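Local coordinates for protein tRNA endonuclease VMS1 (Saccharomyces cerevisiae, PDB 5WHG) that cleaves polypeptidyl-tRNAs downstream of the ribosome-associated quality control pathway, releasing incompletely synthesised polypeptides for degradation, and associates with the 60S ribosomal subunit, at residues A[20-26]-A[224-228]; A[46-51]-A[62-68]; A[207-211]-A[303-309]. All blocks are in the same frame, centred on the assembly; numbering follows the deposited sequence.

Interaction 1 (A[20-26]-A[224-228]); sequences NDLYIFD and SHQRL
A loop-to-loop contact fastens the N-terminal loop 20-26, ahead of helix 29-34, onto the loop 224-228 that leaves strand 217-224 of the VLRF1 region, by aromatic stacking at one end and a salt bridge at the other. The backbones come closest at Phe25 and His225, CA to CA 6.4 Å. Tyr23 to Asp26 make a type I beta turn, Asp26 N bonding to Tyr23 O at 3.0 Å, and Ser224 opens an ST turn, its OG accepting from Gln226 N at 2.8 Å. Phe25 and His225 (both chi1 m) form an offset stack, centroids 4.2 Å apart, planes at 22°. Tyr23 OH (chi1 t) donates to His225 O at 2.9 Å, while Arg227 CG makes a CH-pi contact 3.6 Å from the Tyr23 ring centroid. The Arg227 side chain (chi1 m, chi2 t, chi3 m) runs on over that face to a salt bridge, NH2 to Asp26 OD2 3.0 Å, and a weak hydrogen bond, NH1 to Asn20 OD1 3.1 Å. Trp358 of helix 351-362 meets the His225 ring and Trp198 of helix 191-198 the Phe25 ring edge-to-face; Ser224 is backbone-bonded to Asn247 of strand 247-255, His225 to Ala206, just before strand 207-214.

Interaction 2 (A[46-51]-A[62-68]); sequences CSVCQM and HYQTDYH. With ZN (zinc ion), chain B.
His62 (chi1 t) opens the second half of this C2H2 zinc finger, its NE2 binding zinc at 2.6 Å. Its ND1 donates to Thr65 OG1 at 2.9 Å. The methyl CE of Met51, a selenomethionine, lies over the His62 ring, 3.9 Å from the centroid and 12° off the normal. Tyr63 just reaches Cys46, OH to CA 4.5 Å. Thr65 is the N-cap of helix 66-76: its OG1 also accepts from His68 N at 3.3 Å. Tyr67 (chi1 t), in the first turn, brings CE2 to 4.3 Å from Cys49 SG, a sulfur-aromatic contact. His68 (chi1 t) binds zinc through ND1 at 1.9 Å, and Val48 CG1 touches its CE1 at 3.9 Å. The loop 46-51, which carries the CxxC motif Cys46 to Cys49, supplies Cys46 SG (chi1 t) at 2.4 Å and Cys49 SG (chi1 m) at 2.3 Å from the zinc; weak backbone bonds between Cys46 and Met51, N to O 3.3 Å both ways, close that loop. CA atoms approach most nearly at Cys49 and His68, 6.9 Å. Two sulfurs and two imidazole nitrogens thus tie the segments through the metal, so zinc coordination defines this contact.

Interaction 3 (A[207-211]-A[303-309]); sequences ISALF and WEPYLSK
The segment 207-211 is a beta strand, part of the longer strand 207-214, and it crosses the short helix 304-308, their axes 8.6 Å apart at closest approach and the crossing angle -114°. CA atoms come nearest at Ala209 and Leu307, 6.9 Å, and at Ile207 and Lys309, 7.2 Å. Trp303 holds the N-cap position and also ends the helical run 292-302, so the chain kinks there; Leu307 N then bonds to Trp303 O at 2.9 Å and Ser308 N to Glu304 O at 3.1 Å.

Ile207 and Ala209 point their CA-to-CB bonds toward the helix, Ser208 and Leu210 away. Ile207 (chi1 p, chi2 t) lays CD1 3.4 Å from Tyr306 O and 4.1 Å from Tyr306 CD1, at the edge of that ring. Ala209 CB meets Leu307 CD2 at 3.6 Å, with Leu307 in the m,t rotamer. Phe211 (chi1 m) lies beside both neighbours: its CE2 is 3.9 Å from Leu307 CD2, and its CE1 is 3.7 Å from Trp303 CZ3. The two aromatic rings meet rim to rim, centroids 6.0 Å apart and planes at 33°. At the other end a water accepts from Ile207 N at 3.1 Å and lies 2.7 Å from Lys309 O. The hydroxyl of Tyr306 bonds to Glu250 of strand 247-255.

This is helix-on-sheet packing in the VLRF1 core. Across the interface the direct contacts are van der Waals, and the polar link at the Ile207 end runs through water.

Interaction 3 is the buried one, apolar side chains of a helix set on a strand of the mixed sheet, whereas interaction 2 is a surface contact whose cohesion comes from a metal. Interaction 1 lies between them in burial, mixing ring stacking with a salt bridge at its more exposed end. Interactions 1 and 3 touch where the loop after strand 217-224 comes back to strand 207-214: His225 NE2 is 2.7 Å from Ser208 OG, a probable hydrogen bond to the face of 207-211 turned away from helix 304-308. Interactions 1 and 2 touch by packing, Gln226 NE2 lying 3.3 Å from Tyr63 CD1. Interactions 2 and 3 stay about 10 Å apart at their nearest atoms.

Interaction 1 (A[20-26]-A[224-228])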
loop_
_atom_site.group_PDB
_atom_site.type_symbol
_atom_site.label_atom_id
_atom_site.label_comp_id
_atom_site.label_asym_id
_atom_site.label_seq_id
_atom_site.Cartn_x
_atom_site.Cartn_y
_atom_site.Cartn_z
ATOM N N ASN A 20 -4.861 15.650 6.874
ATOM C CA ASN A 20 -6.095 14.990 6.464
ATOM C C ASN A 20 -6.467 15.301 5.023
ATOM O O ASN A 20 -7.184 14.514 4.396
ATOM C CB ASN A 20 -7.242 15.409 7.393
ATOM C CG ASN A 20 -7.780 14.256 8.213
ATOM O OD1 ASN A 20 -7.699 13.103 7.801
ATOM N ND2 ASN A 20 -8.333 14.562 9.381
ATOM N N ASP A 21 -6.006 16.433 4.490
ATOM C CA ASP A 21 -6.308 16.866 3.135
ATOM C C ASP A 21 -5.257 16.394 2.126
ATOM O O ASP A 21 -5.198 16.922 1.006
ATOM C CB ASP A 21 -6.431 18.398 3.073
ATOM C CG ASP A 21 -7.347 18.983 4.155
ATOM O OD1 ASP A 21 -8.341 18.330 4.544
ATOM O OD2 ASP A 21 -7.068 20.118 4.608
ATOM N N LEU A 22 -4.434 15.412 2.499
ATOM C CA LEU A 22 -3.245 15.066 1.739
ATOM C C LEU A 22 -3.158 13.576 1.444
ATOM O O LEU A 22 -2.138 13.121 0.907
ATOM C CB LEU A 22 -1.986 15.523 2.487
ATOM C CG LEU A 22 -1.824 17.043 2.587
ATOM C CD1 LEU A 22 -0.634 17.423 3.459
ATOM C CD2 LEU A 22 -1.701 17.677 1.200
ATOM N N TYR A 23 -4.186 12.805 1.792
ATOM C CA TYR A 23 -4.179 11.378 1.498
ATOM C C TYR A 23 -4.281 11.161 -0.008
ATOM O O TYR A 23 -5.263 11.564 -0.641
ATOM C CB TYR A 23 -5.324 10.674 2.218
ATOM C CG TYR A 23 -5.250 9.163 2.137
ATOM C CD1 TYR A 23 -4.205 8.467 2.725
ATOM C CD2 TYR A 23 -6.228 8.436 1.482
ATOM C CE1 TYR A 23 -4.141 7.094 2.658
ATOM C CE2 TYR A 23 -6.166 7.055 1.413
ATOM C CZ TYR A 23 -5.125 6.396 2.001
ATOM O OH TYR A 23 -5.067 5.031 1.931
ATOM N N ILE A 24 -3.276 10.489 -0.571
ATOM C CA ILE A 24 -3.153 10.350 -2.013
ATOM C C ILE A 24 -4.363 9.676 -2.663
ATOM O O ILE A 24 -4.646 9.929 -3.839
ATOM C CB ILE A 24 -1.838 9.604 -2.305
ATOM C CG1 ILE A 24 -0.657 10.525 -1.985
ATOM C CG2 ILE A 24 -1.774 9.147 -3.748
ATOM C CD1 ILE A 24 0.633 9.783 -1.745
ATOM N N PHE A 25 -5.125 8.868 -1.923
ATOM C CA PHE A 25 -6.268 8.163 -2.495
ATOM C C PHE A 25 -7.611 8.809 -2.158
ATOM O O PHE A 25 -8.659 8.182 -2.350
ATOM C CB PHE A 25 -6.250 6.703 -2.051
ATOM C CG PHE A 25 -4.992 5.977 -2.437
ATOM C CD1 PHE A 25 -4.656 5.818 -3.778
ATOM C CD2 PHE A 25 -4.139 5.472 -1.470
ATOM C CE1 PHE A 25 -3.502 5.157 -4.150
ATOM C CE2 PHE A 25 -2.980 4.809 -1.834
ATOM C CZ PHE A 25 -2.665 4.645 -3.177
ATOM N N ASP A 26 -7.598 10.054 -1.682
ATOM C CA ASP A 26 -8.807 10.727 -1.230
ATOM C C ASP A 26 -8.613 12.242 -1.268
ATOM O O ASP A 26 -9.055 12.956 -0.364
ATOM C CB ASP A 26 -9.165 10.247 0.178
ATOM C CG ASP A 26 -10.576 10.630 0.601
ATOM O OD1 ASP A 26 -11.318 11.212 -0.226
ATOM O OD2 ASP A 26 -10.930 10.342 1.770
ATOM N N SER A 224 -6.198 -1.797 2.412
ATOM C CA SER A 224 -7.120 -1.143 1.498
ATOM C C SER A 224 -6.714 0.306 1.278
ATOM O O SER A 224 -6.324 1.004 2.217
ATOM C CB SER A 224 -8.541 -1.186 2.048
ATOM O OG SER A 224 -9.243 -0.013 1.676
ATOM N N HIS A 225 -6.828 0.773 0.037
ATOM C CA HIS A 225 -6.562 2.177 -0.233
ATOM C C HIS A 225 -7.633 3.097 0.339
ATOM O O HIS A 225 -7.393 4.304 0.448
ATOM C CB HIS A 225 -6.403 2.400 -1.736
ATOM C CG HIS A 225 -5.223 1.689 -2.329
ATOM N ND1 HIS A 225 -4.770 1.933 -3.609
ATOM C CD2 HIS A 225 -4.396 0.743 -1.814
ATOM C CE1 HIS A 225 -3.728 1.156 -3.865
ATOM N NE2 HIS A 225 -3.477 0.428 -2.791
ATOM N N GLN A 226 -8.782 2.564 0.749
ATOM C CA GLN A 226 -9.808 3.392 1.364
ATOM C C GLN A 226 -9.500 3.613 2.839
ATOM O O GLN A 226 -9.200 2.662 3.565
ATOM C CB GLN A 226 -11.182 2.741 1.215
ATOM C CG GLN A 226 -12.358 3.678 1.535
ATOM C CD GLN A 226 -12.735 4.538 0.337
ATOM O OE1 GLN A 226 -11.926 4.758 -0.571
ATOM N NE2 GLN A 226 -13.976 5.016 0.319
ATOM N N ARG A 227 -9.618 4.861 3.289
ATOM C CA ARG A 227 -9.409 5.227 4.685
ATOM C C ARG A 227 -10.675 5.002 5.514
ATOM O O ARG A 227 -11.691 4.504 5.027
ATOM C CB ARG A 227 -8.970 6.681 4.781
ATOM C CG ARG A 227 -7.487 6.916 4.662
ATOM C CD ARG A 227 -7.184 8.371 4.994
ATOM N NE ARG A 227 -8.163 9.270 4.385
ATOM C CZ ARG A 227 -8.214 10.583 4.599
ATOM N NH1 ARG A 227 -7.341 11.166 5.414
ATOM N NH2 ARG A 227 -9.141 11.312 3.992
ATOM N N LEU A 228 -10.621 5.390 6.782
ATOM C CA LEU A 228 -11.725 5.170 7.712
ATOM C C LEU A 228 -12.055 6.480 8.434
ATOM O O LEU A 228 -11.762 7.588 7.964
ATOM C CB LEU A 228 -11.379 4.035 8.693
ATOM C CG LEU A 228 -11.034 2.618 8.191
ATOM C CD1 LEU A 228 -10.745 1.671 9.357
ATOM C CD2 LEU A 228 -12.106 2.009 7.290
#

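Interaction 2 (A[46-51]-A[62-68])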
loop_
_atom_site.group_PDB
_atom_site.type_symbol
_atom_site.label_atom_id
_atom_site.label_comp_id
_atom_site.label_asym_id
_atom_site.label_seq_id
_atom_site.Cartn_x
_atom_site.Cartn_y
_atom_site.Cartn_z
ATOM N N CYS A 46 -22.286 1.934 -5.921
ATOM C CA CYS A 46 -21.375 0.875 -5.500
ATOM C C CYS A 46 -21.459 -0.363 -6.385
ATOM O O CYS A 46 -22.506 -1.000 -6.495
ATOM C CB CYS A 46 -21.637 0.452 -4.067
ATOM S SG CYS A 46 -20.589 -0.948 -3.651
ATOM N N SER A 47 -20.328 -0.713 -6.993
ATOM C CA SER A 47 -20.314 -1.783 -7.981
ATOM C C SER A 47 -20.203 -3.155 -7.333
ATOM O O SER A 47 -20.721 -4.138 -7.877
ATOM C CB SER A 47 -19.161 -1.555 -8.957
ATOM O OG SER A 47 -18.048 -0.986 -8.273
ATOM N N VAL A 48 -19.545 -3.238 -6.173
ATOM C CA VAL A 48 -19.339 -4.528 -5.526
ATOM C C VAL A 48 -20.548 -4.961 -4.707
ATOM O O VAL A 48 -20.662 -6.142 -4.360
ATOM C CB VAL A 48 -18.071 -4.482 -4.655
ATOM C CG1 VAL A 48 -18.323 -3.711 -3.384
ATOM C CG2 VAL A 48 -17.596 -5.876 -4.348
ATOM N N CYS A 49 -21.468 -4.043 -4.406
ATOM C CA CYS A 49 -22.702 -4.364 -3.703
ATOM C C CYS A 49 -23.919 -4.392 -4.611
ATOM O O CYS A 49 -24.976 -4.850 -4.170
ATOM C CB CYS A 49 -22.956 -3.354 -2.577
ATOM S SG CYS A 49 -21.587 -3.153 -1.409
ATOM N N GLN A 50 -23.797 -3.913 -5.853
ATOM C CA GLN A 50 -24.934 -3.747 -6.765
ATOM C C GLN A 50 -26.011 -2.862 -6.135
ATOM O O GLN A 50 -27.214 -3.121 -6.256
ATOM C CB GLN A 50 -25.505 -5.103 -7.195
ATOM C CG GLN A 50 -24.456 -6.086 -7.733
ATOM C CD GLN A 50 -25.050 -7.430 -8.163
ATOM O OE1 GLN A 50 -26.174 -7.501 -8.671
ATOM N NE2 GLN A 50 -24.288 -8.501 -7.961
HETATM N N MSE A 51 -25.568 -1.790 -5.474
HETATM C CA MSE A 51 -26.440 -0.958 -4.647
HETATM C C MSE A 51 -26.186 0.553 -4.809
HETATM O O MSE A 51 -25.131 1.069 -4.434
HETATM C CB MSE A 51 -26.275 -1.382 -3.184
HETATM C CG MSE A 51 -26.889 -0.478 -2.130
HETATM SE SE MSE A 51 -26.250 -1.084 -0.384
HETATM C CE MSE A 51 -26.417 0.570 0.645
ATOM N N HIS A 62 -22.160 5.374 2.146
ATOM C CA HIS A 62 -22.003 3.923 2.133
ATOM C C HIS A 62 -20.605 3.546 1.671
ATOM O O HIS A 62 -20.429 3.035 0.578
ATOM C CB HIS A 62 -23.063 3.275 1.227
ATOM C CG HIS A 62 -22.773 1.849 0.861
ATOM N ND1 HIS A 62 -22.458 0.887 1.795
ATOM C CD2 HIS A 62 -22.714 1.235 -0.346
ATOM C CE1 HIS A 62 -22.241 -0.264 1.183
ATOM N NE2 HIS A 62 -22.383 -0.079 -0.117
ATOM N N TYR A 63 -19.595 3.803 2.490
ATOM C CA TYR A 63 -18.248 3.443 2.069
ATOM C C TYR A 63 -17.383 3.140 3.279
ATOM O O TYR A 63 -16.325 2.507 3.163
ATOM C CB TYR A 63 -17.630 4.553 1.209
ATOM C CG TYR A 63 -17.676 4.240 -0.272
ATOM C CD1 TYR A 63 -16.677 3.506 -0.867
ATOM C CD2 TYR A 63 -18.732 4.669 -1.070
ATOM C CE1 TYR A 63 -16.721 3.206 -2.214
ATOM C CE2 TYR A 63 -18.782 4.363 -2.421
ATOM C CZ TYR A 63 -17.768 3.631 -2.983
ATOM O OH TYR A 63 -17.791 3.323 -4.324
ATOM N N GLN A 64 -17.830 3.604 4.444
ATOM C CA GLN A 64 -17.262 3.205 5.719
ATOM C C GLN A 64 -18.167 2.232 6.458
ATOM O O GLN A 64 -17.813 1.786 7.557
ATOM C CB GLN A 64 -16.974 4.438 6.584
ATOM C CG GLN A 64 -15.506 4.591 6.964
ATOM C CD GLN A 64 -15.214 5.899 7.678
ATOM O OE1 GLN A 64 -14.685 6.837 7.083
ATOM N NE2 GLN A 64 -15.550 5.964 8.961
ATOM N N THR A 65 -19.319 1.887 5.879
ATOM C CA THR A 65 -20.183 0.865 6.455
ATOM C C THR A 65 -19.464 -0.476 6.486
ATOM O O THR A 65 -18.682 -0.800 5.589
ATOM C CB THR A 65 -21.475 0.737 5.645
ATOM O OG1 THR A 65 -21.173 0.199 4.354
ATOM C CG2 THR A 65 -22.139 2.089 5.467
ATOM N N ASP A 66 -19.731 -1.263 7.528
ATOM C CA ASP A 66 -19.146 -2.595 7.586
ATOM C C ASP A 66 -19.699 -3.507 6.500
ATOM O O ASP A 66 -19.072 -4.524 6.188
ATOM C CB ASP A 66 -19.378 -3.225 8.959
ATOM C CG ASP A 66 -18.619 -2.516 10.060
ATOM O OD1 ASP A 66 -17.451 -2.133 9.820
ATOM O OD2 ASP A 66 -19.193 -2.337 11.161
ATOM N N TYR A 67 -20.849 -3.167 5.915
ATOM C CA TYR A 67 -21.385 -3.975 4.826
ATOM C C TYR A 67 -20.495 -3.889 3.593
ATOM O O TYR A 67 -20.031 -4.912 3.074
ATOM C CB TYR A 67 -22.802 -3.530 4.491
ATOM C CG TYR A 67 -23.487 -4.423 3.490
ATOM C CD1 TYR A 67 -23.801 -5.735 3.805
ATOM C CD2 TYR A 67 -23.842 -3.946 2.237
ATOM C CE1 TYR A 67 -24.440 -6.549 2.894
ATOM C CE2 TYR A 67 -24.485 -4.751 1.324
ATOM C CZ TYR A 67 -24.778 -6.050 1.654
ATOM O OH TYR A 67 -25.417 -6.850 0.736
ATOM N N HIS A 68 -20.242 -2.665 3.116
ATOM C CA HIS A 68 -19.342 -2.471 1.986
ATOM C C HIS A 68 -18.001 -3.162 2.194
ATOM O O HIS A 68 -17.407 -3.664 1.235
ATOM C CB HIS A 68 -19.120 -0.980 1.740
ATOM C CG HIS A 68 -18.203 -0.688 0.591
ATOM N ND1 HIS A 68 -18.651 -0.564 -0.708
ATOM C CD2 HIS A 68 -16.861 -0.507 0.544
ATOM C CE1 HIS A 68 -17.626 -0.316 -1.503
ATOM N NE2 HIS A 68 -16.527 -0.278 -0.768
HETATM ZN ZN ZN B . -20.338 -1.191 -1.268
#

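Interaction 3 (A[207-211]-A[303-309])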
loop_
_atom_site.group_PDB
_atom_site.type_symbol
_atom_site.label_atom_id
_atom_site.label_comp_id
_atom_site.label_asym_id
_atom_site.label_seq_id
_atom_site.Cartn_x
_atom_site.Cartn_y
_atom_site.Cartn_z
ATOM N N ILE A 207 -6.173 -2.282 -3.514
ATOM C CA ILE A 207 -5.410 -2.776 -2.372
ATOM C C ILE A 207 -3.934 -2.836 -2.736
ATOM O O ILE A 207 -3.560 -2.944 -3.909
ATOM C CB ILE A 207 -5.863 -4.177 -1.888
ATOM C CG1 ILE A 207 -5.717 -5.199 -3.028
ATOM C CG2 ILE A 207 -7.262 -4.114 -1.257
ATOM C CD1 ILE A 207 -6.151 -6.598 -2.661
ATOM N N SER A 208 -3.093 -2.784 -1.697
ATOM C CA SER A 208 -1.662 -3.045 -1.800
ATOM C C SER A 208 -1.274 -4.016 -0.697
ATOM O O SER A 208 -1.988 -4.158 0.306
ATOM C CB SER A 208 -0.835 -1.753 -1.691
ATOM O OG SER A 208 -1.103 -0.872 -2.772
ATOM N N ALA A 209 -0.137 -4.690 -0.875
ATOM C CA ALA A 209 0.369 -5.590 0.159
ATOM C C ALA A 209 1.601 -4.996 0.852
ATOM O O ALA A 209 2.331 -4.196 0.269
ATOM C CB ALA A 209 0.684 -6.974 -0.437
ATOM N N LEU A 210 1.816 -5.371 2.116
ATOM C CA LEU A 210 2.965 -4.898 2.889
ATOM C C LEU A 210 3.578 -6.055 3.672
ATOM O O LEU A 210 2.878 -6.753 4.411
ATOM C CB LEU A 210 2.569 -3.772 3.851
ATOM C CG LEU A 210 1.705 -2.602 3.347
ATOM C CD1 LEU A 210 1.196 -1.755 4.524
ATOM C CD2 LEU A 210 2.481 -1.723 2.437
ATOM N N PHE A 211 4.888 -6.241 3.515
ATOM C CA PHE A 211 5.635 -7.343 4.108
ATOM C C PHE A 211 6.972 -6.832 4.634
ATOM O O PHE A 211 7.713 -6.162 3.907
ATOM C CB PHE A 211 5.856 -8.458 3.075
ATOM C CG PHE A 211 4.581 -9.165 2.667
ATOM C CD1 PHE A 211 3.917 -10.004 3.569
ATOM C CD2 PHE A 211 4.038 -8.990 1.399
ATOM C CE1 PHE A 211 2.742 -10.656 3.216
ATOM C CE2 PHE A 211 2.859 -9.648 1.026
ATOM C CZ PHE A 211 2.205 -10.479 1.935
ATOM N N TRP A 303 -3.173 -15.666 1.099
ATOM C CA TRP A 303 -3.607 -14.372 0.593
ATOM C C TRP A 303 -3.516 -14.277 -0.920
ATOM O O TRP A 303 -3.678 -13.188 -1.473
ATOM C CB TRP A 303 -2.792 -13.240 1.230
ATOM C CG TRP A 303 -3.056 -13.026 2.672
ATOM C CD1 TRP A 303 -4.036 -13.607 3.432
ATOM C CD2 TRP A 303 -2.307 -12.185 3.555
ATOM N NE1 TRP A 303 -3.955 -13.156 4.744
ATOM C CE2 TRP A 303 -2.896 -12.293 4.845
ATOM C CE3 TRP A 303 -1.198 -11.352 3.389
ATOM C CZ2 TRP A 303 -2.418 -11.583 5.946
ATOM C CZ3 TRP A 303 -0.729 -10.630 4.489
ATOM C CH2 TRP A 303 -1.338 -10.752 5.752
ATOM N N GLU A 304 -3.270 -15.393 -1.594
ATOM C CA GLU A 304 -3.121 -15.413 -3.049
ATOM C C GLU A 304 -4.192 -14.624 -3.803
ATOM O O GLU A 304 -3.829 -13.883 -4.733
ATOM C CB GLU A 304 -3.058 -16.889 -3.476
ATOM C CG GLU A 304 -3.006 -17.194 -4.980
ATOM C CD GLU A 304 -2.769 -18.695 -5.243
ATOM O OE1 GLU A 304 -1.897 -19.039 -6.075
ATOM O OE2 GLU A 304 -3.437 -19.535 -4.591
ATOM N N PRO A 305 -5.495 -14.725 -3.488
ATOM C CA PRO A 305 -6.469 -13.921 -4.255
ATOM C C PRO A 305 -6.240 -12.432 -4.104
ATOM O O PRO A 305 -6.328 -11.694 -5.093
ATOM C CB PRO A 305 -7.827 -14.348 -3.675
ATOM C CG PRO A 305 -7.582 -15.663 -3.033
ATOM C CD PRO A 305 -6.168 -15.653 -2.555
ATOM N N TYR A 306 -5.953 -11.984 -2.872
ATOM C CA TYR A 306 -5.562 -10.592 -2.617
ATOM C C TYR A 306 -4.312 -10.185 -3.397
ATOM O O TYR A 306 -4.273 -9.095 -3.981
ATOM C CB TYR A 306 -5.287 -10.379 -1.129
ATOM C CG TYR A 306 -6.454 -10.483 -0.198
ATOM C CD1 TYR A 306 -7.502 -9.580 -0.270
ATOM C CD2 TYR A 306 -6.485 -11.445 0.791
ATOM C CE1 TYR A 306 -8.558 -9.646 0.595
ATOM C CE2 TYR A 306 -7.537 -11.510 1.673
ATOM C CZ TYR A 306 -8.574 -10.607 1.564
ATOM O OH TYR A 306 -9.633 -10.649 2.439
ATOM N N LEU A 307 -3.252 -11.024 -3.354
ATOM C CA LEU A 307 -1.954 -10.674 -3.945
ATOM C C LEU A 307 -2.030 -10.524 -5.463
ATOM O O LEU A 307 -1.330 -9.685 -6.040
ATOM C CB LEU A 307 -0.884 -11.709 -3.569
ATOM C CG LEU A 307 -0.489 -11.694 -2.071
ATOM C CD1 LEU A 307 0.444 -12.857 -1.620
ATOM C CD2 LEU A 307 0.118 -10.350 -1.691
ATOM N N SER A 308 -2.881 -11.292 -6.130
ATOM C CA SER A 308 -2.955 -11.146 -7.577
ATOM C C SER A 308 -3.709 -9.893 -7.997
ATOM O O SER A 308 -3.536 -9.439 -9.130
ATOM C CB SER A 308 -3.583 -12.391 -8.191
ATOM O OG SER A 308 -4.849 -12.608 -7.618
ATOM N N LYS A 309 -4.474 -9.283 -7.094
ATOM C CA LYS A 309 -5.153 -8.017 -7.361
ATOM C C LYS A 309 -4.452 -6.792 -6.756
ATOM O O LYS A 309 -5.020 -5.692 -6.802
ATOM C CB LYS A 309 -6.599 -8.068 -6.845
ATOM C CG LYS A 309 -7.412 -9.253 -7.345
ATOM C CD LYS A 309 -8.740 -9.331 -6.607
ATOM C CE LYS A 309 -9.701 -10.332 -7.248
ATOM N NZ LYS A 309 -9.338 -11.743 -6.924
HETATM O O HOH W 1 -5.819 -3.153 -6.419
#